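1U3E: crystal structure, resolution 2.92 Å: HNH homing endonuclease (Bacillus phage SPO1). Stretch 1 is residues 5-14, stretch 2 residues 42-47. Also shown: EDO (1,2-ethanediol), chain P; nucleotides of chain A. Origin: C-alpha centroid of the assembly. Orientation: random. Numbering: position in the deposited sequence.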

ATOM      1  N   ASP D   5      -2.528 -21.809  23.793  1.00 46.13           N
ATOM      2  CA  ASP D   5      -3.746 -21.048  24.018  1.00 47.94           C
ATOM      3  C   ASP D   5      -3.599 -19.624  23.506  1.00 46.78           C
ATOM      4  O   ASP D   5      -2.651 -18.924  23.866  1.00 47.15           O
ATOM      5  CB  ASP D   5      -4.081 -21.018  25.500  1.00 50.25           C
ATOM      6  CG  ASP D   5      -4.671 -22.310  25.973  1.00 51.98           C
ATOM      7  OD1 ASP D   5      -5.807 -22.610  25.550  1.00 53.62           O
ATOM      8  OD2 ASP D   5      -4.003 -23.024  26.750  1.00 51.41           O
ATOM      9  N   ILE D   6      -4.544 -19.194  22.675  1.00 45.08           N
ATOM     10  CA  ILE D   6      -4.495 -17.849  22.128  1.00 45.53           C
ATOM     11  C   ILE D   6      -4.529 -16.819  23.246  1.00 46.16           C
ATOM     12  O   ILE D   6      -5.526 -16.658  23.943  1.00 47.03           O
ATOM     13  CB  ILE D   6      -5.656 -17.607  21.133  1.00 43.28           C
ATOM     14  CG1 ILE D   6      -5.547 -18.610  19.980  1.00 41.09           C
ATOM     15  CG2 ILE D   6      -5.606 -16.176  20.590  1.00 38.48           C
ATOM     16  CD1 ILE D   6      -6.531 -18.392  18.871  1.00 35.32           C
ATOM     17  N   LYS D   7      -3.411 -16.128  23.421  1.00 48.09           N
ATOM     18  CA  LYS D   7      -3.302 -15.119  24.459  1.00 50.97           C
ATOM     19  C   LYS D   7      -4.458 -14.143  24.362  1.00 49.34           C
ATOM     20  O   LYS D   7      -4.792 -13.671  23.275  1.00 48.66           O
ATOM     21  CB  LYS D   7      -1.974 -14.366  24.331  1.00 54.44           C
ATOM     22  CG  LYS D   7      -0.741 -15.235  24.600  1.00 61.58           C
ATOM     23  CD  LYS D   7       0.553 -14.494  24.277  1.00 61.82           C
ATOM     24  CE  LYS D   7       1.744 -15.439  24.289  1.00 64.17           C
ATOM     25  NZ  LYS D   7       2.944 -14.820  23.650  1.00 63.13           N
ATOM     26  N   GLY D   8      -5.075 -13.854  25.502  1.00 47.56           N
ATOM     27  CA  GLY D   8      -6.173 -12.912  25.524  1.00 46.35           C
ATOM     28  C   GLY D   8      -7.482 -13.568  25.205  1.00 46.01           C
ATOM     29  O   GLY D   8      -8.510 -12.903  25.157  1.00 48.62           O
ATOM     30  N   TYR D   9      -7.433 -14.875  24.977  1.00 42.08           N
ATOM     31  CA  TYR D   9      -8.621 -15.665  24.669  1.00 41.40           C
ATOM     32  C   TYR D   9      -8.500 -17.050  25.275  1.00 41.34           C
ATOM     33  O   TYR D   9      -9.131 -17.993  24.812  1.00 39.57           O
ATOM     34  CB  TYR D   9      -8.806 -15.808  23.155  1.00 43.43           C
ATOM     35  CG  TYR D   9      -9.328 -14.572  22.458  1.00 43.05           C
ATOM     36  CD1 TYR D   9      -8.465 -13.569  22.028  1.00 40.97           C
ATOM     37  CD2 TYR D   9     -10.692 -14.409  22.226  1.00 43.19           C
ATOM     38  CE1 TYR D   9      -8.947 -12.431  21.379  1.00 39.60           C
ATOM     39  CE2 TYR D   9     -11.176 -13.276  21.581  1.00 43.28           C
ATOM     40  CZ  TYR D   9     -10.298 -12.294  21.159  1.00 41.14           C
ATOM     41  OH  TYR D   9     -10.780 -11.188  20.503  1.00 41.62           O
ATOM     42  N   GLU D  10      -7.673 -17.160  26.306  1.00 43.91           N
ATOM     43  CA  GLU D  10      -7.436 -18.423  26.991  1.00 47.75           C
ATOM     44  C   GLU D  10      -8.747 -19.055  27.459  1.00 50.83           C
ATOM     45  O   GLU D  10      -9.619 -18.377  28.010  1.00 50.91           O
ATOM     46  CB  GLU D  10      -6.515 -18.206  28.196  1.00 44.78           C
ATOM     47  CG  GLU D  10      -5.177 -17.528  27.895  1.00 48.96           C
ATOM     48  CD  GLU D  10      -5.277 -16.013  27.737  1.00 49.12           C
ATOM     49  OE1 GLU D  10      -4.228 -15.365  27.545  1.00 47.94           O
ATOM     50  OE2 GLU D  10      -6.399 -15.466  27.808  1.00 53.90           O
ATOM     51  N   GLY D  11      -8.880 -20.362  27.242  1.00 53.36           N
ATOM     52  CA  GLY D  11     -10.089 -21.056  27.645  1.00 53.17           C
ATOM     53  C   GLY D  11     -11.162 -21.018  26.574  1.00 53.81           C
ATOM     54  O   GLY D  11     -12.163 -21.717  26.667  1.00 52.57           O
ATOM     55  N   HIS D  12     -10.951 -20.207  25.546  1.00 54.21           N
ATOM     56  CA  HIS D  12     -11.917 -20.081  24.469  1.00 54.25           C
ATOM     57  C   HIS D  12     -11.403 -20.665  23.164  1.00 54.83           C
ATOM     58  O   HIS D  12     -12.063 -21.504  22.549  1.00 53.67           O
ATOM     59  CB  HIS D  12     -12.275 -18.614  24.290  1.00 56.03           C
ATOM     60  CG  HIS D  12     -13.055 -18.054  25.434  1.00 58.92           C
ATOM     61  ND1 HIS D  12     -14.433 -18.018  25.448  1.00 61.03           N
ATOM     62  CD2 HIS D  12     -12.655 -17.569  26.631  1.00 60.72           C
ATOM     63  CE1 HIS D  12     -14.847 -17.536  26.604  1.00 60.70           C
ATOM     64  NE2 HIS D  12     -13.788 -17.256  27.342  1.00 61.25           N
ATOM     65  N   TYR D  13     -10.224 -20.220  22.743  1.00 55.94           N
ATOM     66  CA  TYR D  13      -9.631 -20.714  21.510  1.00 53.57           C
ATOM     67  C   TYR D  13      -8.190 -21.143  21.712  1.00 53.66           C
ATOM     68  O   TYR D  13      -7.563 -20.819  22.724  1.00 56.28           O
ATOM     69  CB  TYR D  13      -9.681 -19.670  20.428  1.00 50.89           C
ATOM     70  CG  TYR D  13     -11.024 -19.079  20.101  1.00 49.34           C
ATOM     71  CD1 TYR D  13     -11.543 -18.023  20.830  1.00 50.44           C
ATOM     72  CD2 TYR D  13     -11.759 -19.544  19.015  1.00 48.54           C
ATOM     73  CE1 TYR D  13     -12.755 -17.426  20.476  1.00 49.07           C
ATOM     74  CE2 TYR D  13     -12.977 -18.954  18.658  1.00 47.82           C
ATOM     75  CZ  TYR D  13     -13.460 -17.892  19.389  1.00 45.52           C
ATOM     76  OH  TYR D  13     -14.647 -17.299  19.027  1.00 44.11           O
ATOM     77  N   GLN D  14      -7.694 -21.834  20.700  1.00 52.03           N
ATOM     78  CA  GLN D  14      -6.319 -22.315  20.721  1.00 51.71           C
ATOM     79  C   GLN D  14      -5.778 -22.314  19.299  1.00 49.44           C
ATOM     80  O   GLN D  14      -6.541 -22.377  18.342  1.00 50.23           O
ATOM     81  CB  GLN D  14      -6.237 -23.691  21.349  1.00 52.17           C
ATOM     82  CG  GLN D  14      -6.878 -23.697  22.739  1.00 52.91           C
ATOM     83  CD  GLN D  14      -6.909 -25.090  23.349  1.00 54.89           C
ATOM     84  OE1 GLN D  14      -7.576 -25.979  22.830  1.00 57.74           O
ATOM     85  NE2 GLN D  14      -6.134 -25.256  24.370  1.00 55.86           N
ATOM     86  N   ILE D  42      -9.665 -15.181  10.454  1.00 44.58           N
ATOM     87  CA  ILE D  42     -10.700 -15.861  11.210  1.00 45.17           C
ATOM     88  C   ILE D  42     -11.215 -14.865  12.225  1.00 48.32           C
ATOM     89  O   ILE D  42     -10.578 -13.844  12.464  1.00 50.41           O
ATOM     90  CB  ILE D  42     -10.175 -17.135  11.936  1.00 44.02           C
ATOM     91  CG1 ILE D  42      -8.939 -16.822  12.771  1.00 45.57           C
ATOM     92  CG2 ILE D  42      -9.837 -18.212  10.925  1.00 41.75           C
ATOM     93  CD1 ILE D  42      -9.214 -16.129  14.070  1.00 44.76           C
ATOM     94  N   GLY D  43     -12.373 -15.137  12.809  1.00 50.92           N
ATOM     95  CA  GLY D  43     -12.913 -14.220  13.796  1.00 51.56           C
ATOM     96  C   GLY D  43     -12.956 -14.856  15.171  1.00 54.40           C
ATOM     97  O   GLY D  43     -13.490 -15.954  15.342  1.00 56.38           O
ATOM     98  N   LEU D  44     -12.385 -14.179  16.159  1.00 55.40           N
ATOM     99  CA  LEU D  44     -12.388 -14.700  17.513  1.00 57.35           C
ATOM    100  C   LEU D  44     -13.337 -13.852  18.345  1.00 60.39           C
ATOM    101  O   LEU D  44     -13.246 -12.622  18.341  1.00 58.37           O
ATOM    102  CB  LEU D  44     -10.979 -14.649  18.097  1.00 55.49           C
ATOM    103  CG  LEU D  44      -9.890 -15.336  17.271  1.00 56.53           C
ATOM    104  CD1 LEU D  44      -8.550 -15.214  17.979  1.00 56.44           C
ATOM    105  CD2 LEU D  44     -10.248 -16.792  17.069  1.00 56.30           C
ATOM    106  N   PHE D  45     -14.255 -14.512  19.049  1.00 64.26           N
ATOM    107  CA  PHE D  45     -15.223 -13.811  19.879  1.00 67.68           C
ATOM    108  C   PHE D  45     -14.870 -13.760  21.355  1.00 69.06           C
ATOM    109  O   PHE D  45     -14.473 -14.756  21.957  1.00 64.86           O
ATOM    110  CB  PHE D  45     -16.609 -14.420  19.709  1.00 71.35           C
ATOM    111  CG  PHE D  45     -17.350 -13.893  18.525  1.00 75.44           C
ATOM    112  CD1 PHE D  45     -16.971 -14.249  17.236  1.00 78.05           C
ATOM    113  CD2 PHE D  45     -18.417 -13.020  18.694  1.00 74.78           C
ATOM    114  CE1 PHE D  45     -17.648 -13.742  16.125  1.00 79.26           C
ATOM    115  CE2 PHE D  45     -19.098 -12.506  17.594  1.00 76.81           C
ATOM    116  CZ  PHE D  45     -18.713 -12.868  16.305  1.00 78.10           C
ATOM    117  N   LYS D  46     -15.051 -12.574  21.925  1.00 73.40           N
ATOM    118  CA  LYS D  46     -14.746 -12.308  23.324  1.00 75.37           C
ATOM    119  C   LYS D  46     -15.869 -11.469  23.936  1.00 75.95           C
ATOM    120  O   LYS D  46     -16.031 -10.296  23.594  1.00 76.37           O
ATOM    121  CB  LYS D  46     -13.425 -11.541  23.393  1.00 76.47           C
ATOM    122  CG  LYS D  46     -12.757 -11.454  24.740  1.00 75.64           C
ATOM    123  CD  LYS D  46     -11.447 -10.684  24.586  1.00 76.71           C
ATOM    124  CE  LYS D  46     -10.568 -10.782  25.818  1.00 78.43           C
ATOM    125  NZ  LYS D  46      -9.304 -10.017  25.639  1.00 79.26           N
ATOM    126  N   GLY D  47     -16.648 -12.076  24.828  1.00 76.68           N
ATOM    127  CA  GLY D  47     -17.732 -11.356  25.471  1.00 76.40           C
ATOM    128  C   GLY D  47     -18.745 -10.808  24.488  1.00 77.17           C
ATOM    129  O   GLY D  47     -18.949  -9.596  24.388  1.00 75.70           O
TER
HETATM  130  C1  EDO P 400       7.510 -16.814  21.665  1.00 60.76           C
HETATM  131  O1  EDO P 400       6.844 -17.630  20.675  1.00 54.80           O
HETATM  132  C2  EDO P 400       6.987 -17.185  23.086  1.00 64.35           C
HETATM  133  O2  EDO P 400       5.539 -16.952  23.159  1.00 67.42           O
ATOM    134  P    DA A   7     -17.066 -19.492  16.951  1.00 68.12           P
ATOM    135  OP1  DA A   7     -16.155 -20.546  17.435  1.00 64.56           O
ATOM    136  OP2  DA A   7     -16.604 -18.084  16.911  1.00 69.84           O
ATOM    137  O5'  DA A   7     -17.555 -19.889  15.492  1.00 69.99           O
ATOM    138  C5'  DA A   7     -18.558 -20.887  15.336  1.00 70.26           C
ATOM    139  C4'  DA A   7     -18.953 -21.048  13.888  1.00 70.74           C
ATOM    140  O4'  DA A   7     -19.795 -19.950  13.464  1.00 72.31           O
ATOM    141  C3'  DA A   7     -17.752 -21.005  12.948  1.00 69.67           C
ATOM    142  O3'  DA A   7     -18.058 -21.775  11.793  1.00 71.36           O
ATOM    143  C2'  DA A   7     -17.634 -19.529  12.612  1.00 68.91           C
ATOM    144  C1'  DA A   7     -19.099 -19.138  12.525  1.00 69.39           C
ATOM    145  N9   DA A   7     -19.470 -17.738  12.750  1.00 67.88           N
ATOM    146  C8   DA A   7     -18.980 -16.843  13.668  1.00 68.14           C
ATOM    147  N7   DA A   7     -19.568 -15.669  13.625  1.00 67.81           N
ATOM    148  C5   DA A   7     -20.503 -15.797  12.603  1.00 67.92           C
ATOM    149  C6   DA A   7     -21.462 -14.901  12.059  1.00 66.58           C
ATOM    150  N6   DA A   7     -21.647 -13.651  12.489  1.00 65.46           N
ATOM    151  N1   DA A   7     -22.235 -15.345  11.044  1.00 67.03           N
ATOM    152  C2   DA A   7     -22.056 -16.601  10.608  1.00 68.69           C
ATOM    153  N3   DA A   7     -21.199 -17.534  11.036  1.00 69.70           N
ATOM    154  C4   DA A   7     -20.444 -17.063  12.048  1.00 68.81           C
ATOM    155  P    DG A   6     -20.169 -15.817  21.677  1.00101.83           P
ATOM    156  OP1  DG A   6     -19.369 -16.558  22.686  1.00100.18           O
ATOM    157  OP2  DG A   6     -19.800 -14.420  21.325  1.00100.52           O
ATOM    158  O5'  DG A   6     -20.241 -16.693  20.344  1.00 94.73           O
ATOM    159  C5'  DG A   6     -20.608 -18.068  20.415  1.00 84.19           C
ATOM    160  C4'  DG A   6     -20.304 -18.793  19.123  1.00 76.72           C
ATOM    161  O4'  DG A   6     -21.271 -18.417  18.111  1.00 73.35           O
ATOM    162  C3'  DG A   6     -18.938 -18.456  18.520  1.00 74.43           C
ATOM    163  O3'  DG A   6     -18.424 -19.597  17.810  1.00 72.37           O
ATOM    164  C2'  DG A   6     -19.256 -17.278  17.614  1.00 73.15           C
ATOM    165  C1'  DG A   6     -20.639 -17.645  17.093  1.00 71.01           C
ATOM    166  N9   DG A   6     -21.514 -16.531  16.728  1.00 66.80           N
ATOM    167  C8   DG A   6     -21.628 -15.315  17.355  1.00 65.28           C
ATOM    168  N7   DG A   6     -22.477 -14.513  16.771  1.00 62.46           N
ATOM    169  C5   DG A   6     -22.961 -15.247  15.698  1.00 61.86           C
ATOM    170  C6   DG A   6     -23.913 -14.901  14.694  1.00 60.84           C
ATOM    171  O6   DG A   6     -24.549 -13.839  14.552  1.00 60.28           O
ATOM    172  N1   DG A   6     -24.101 -15.944  13.793  1.00 59.33           N
ATOM    173  C2   DG A   6     -23.465 -17.157  13.847  1.00 60.19           C
ATOM    174  N2   DG A   6     -23.781 -18.028  12.888  1.00 58.32           N
ATOM    175  N3   DG A   6     -22.585 -17.491  14.773  1.00 61.80           N
ATOM    176  C4   DG A   6     -22.381 -16.496  15.658  1.00 63.20           C

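Which polar contact ties the stretches most firmly? The backbone N of Phe45 donates a nearly straight hydrogen bond to OH of Tyr13, 2.8 Å long. That hydroxyl in turn donates to OP2 of DA7, 3.0 Å from Tyr13 OH, so one phenol links the strand to the DNA backbone, as suits an endonuclease. Tyrosine fits here because its hydroxyl can accept and donate at once, at the end of a ring long enough to span the gap.

What does Lys46 add? The extended Lys46 chain, t at every chi, carries Lys46 NZ to 3.0 Å from Gly8 O, a weak hydrogen bond. Gly8 is the third residue of the type II turn from Ile6 to Tyr9, at a positive phi where a CB would jam against the preceding carbonyl O.

How is Tyr9 held? Its ring is sandwiched: CD of Lys46 lies over one face and CB of Leu44 over the opposite one, 4.2 and 4.1 Å from the Tyr9 ring centroid. The lysine's methylenes thus serve as apolar packing.

What fills the interior? Leu44, buried and pointing toward stretch 1, sets CD2 over the Tyr13 ring, 3.8 Å from its centroid, while Leu44 CD1 meets Ile6 CD1 at 3.9 Å. A branched aliphatic side chain suits this pocket, and the whole contact buries 409 Å², both sides summed.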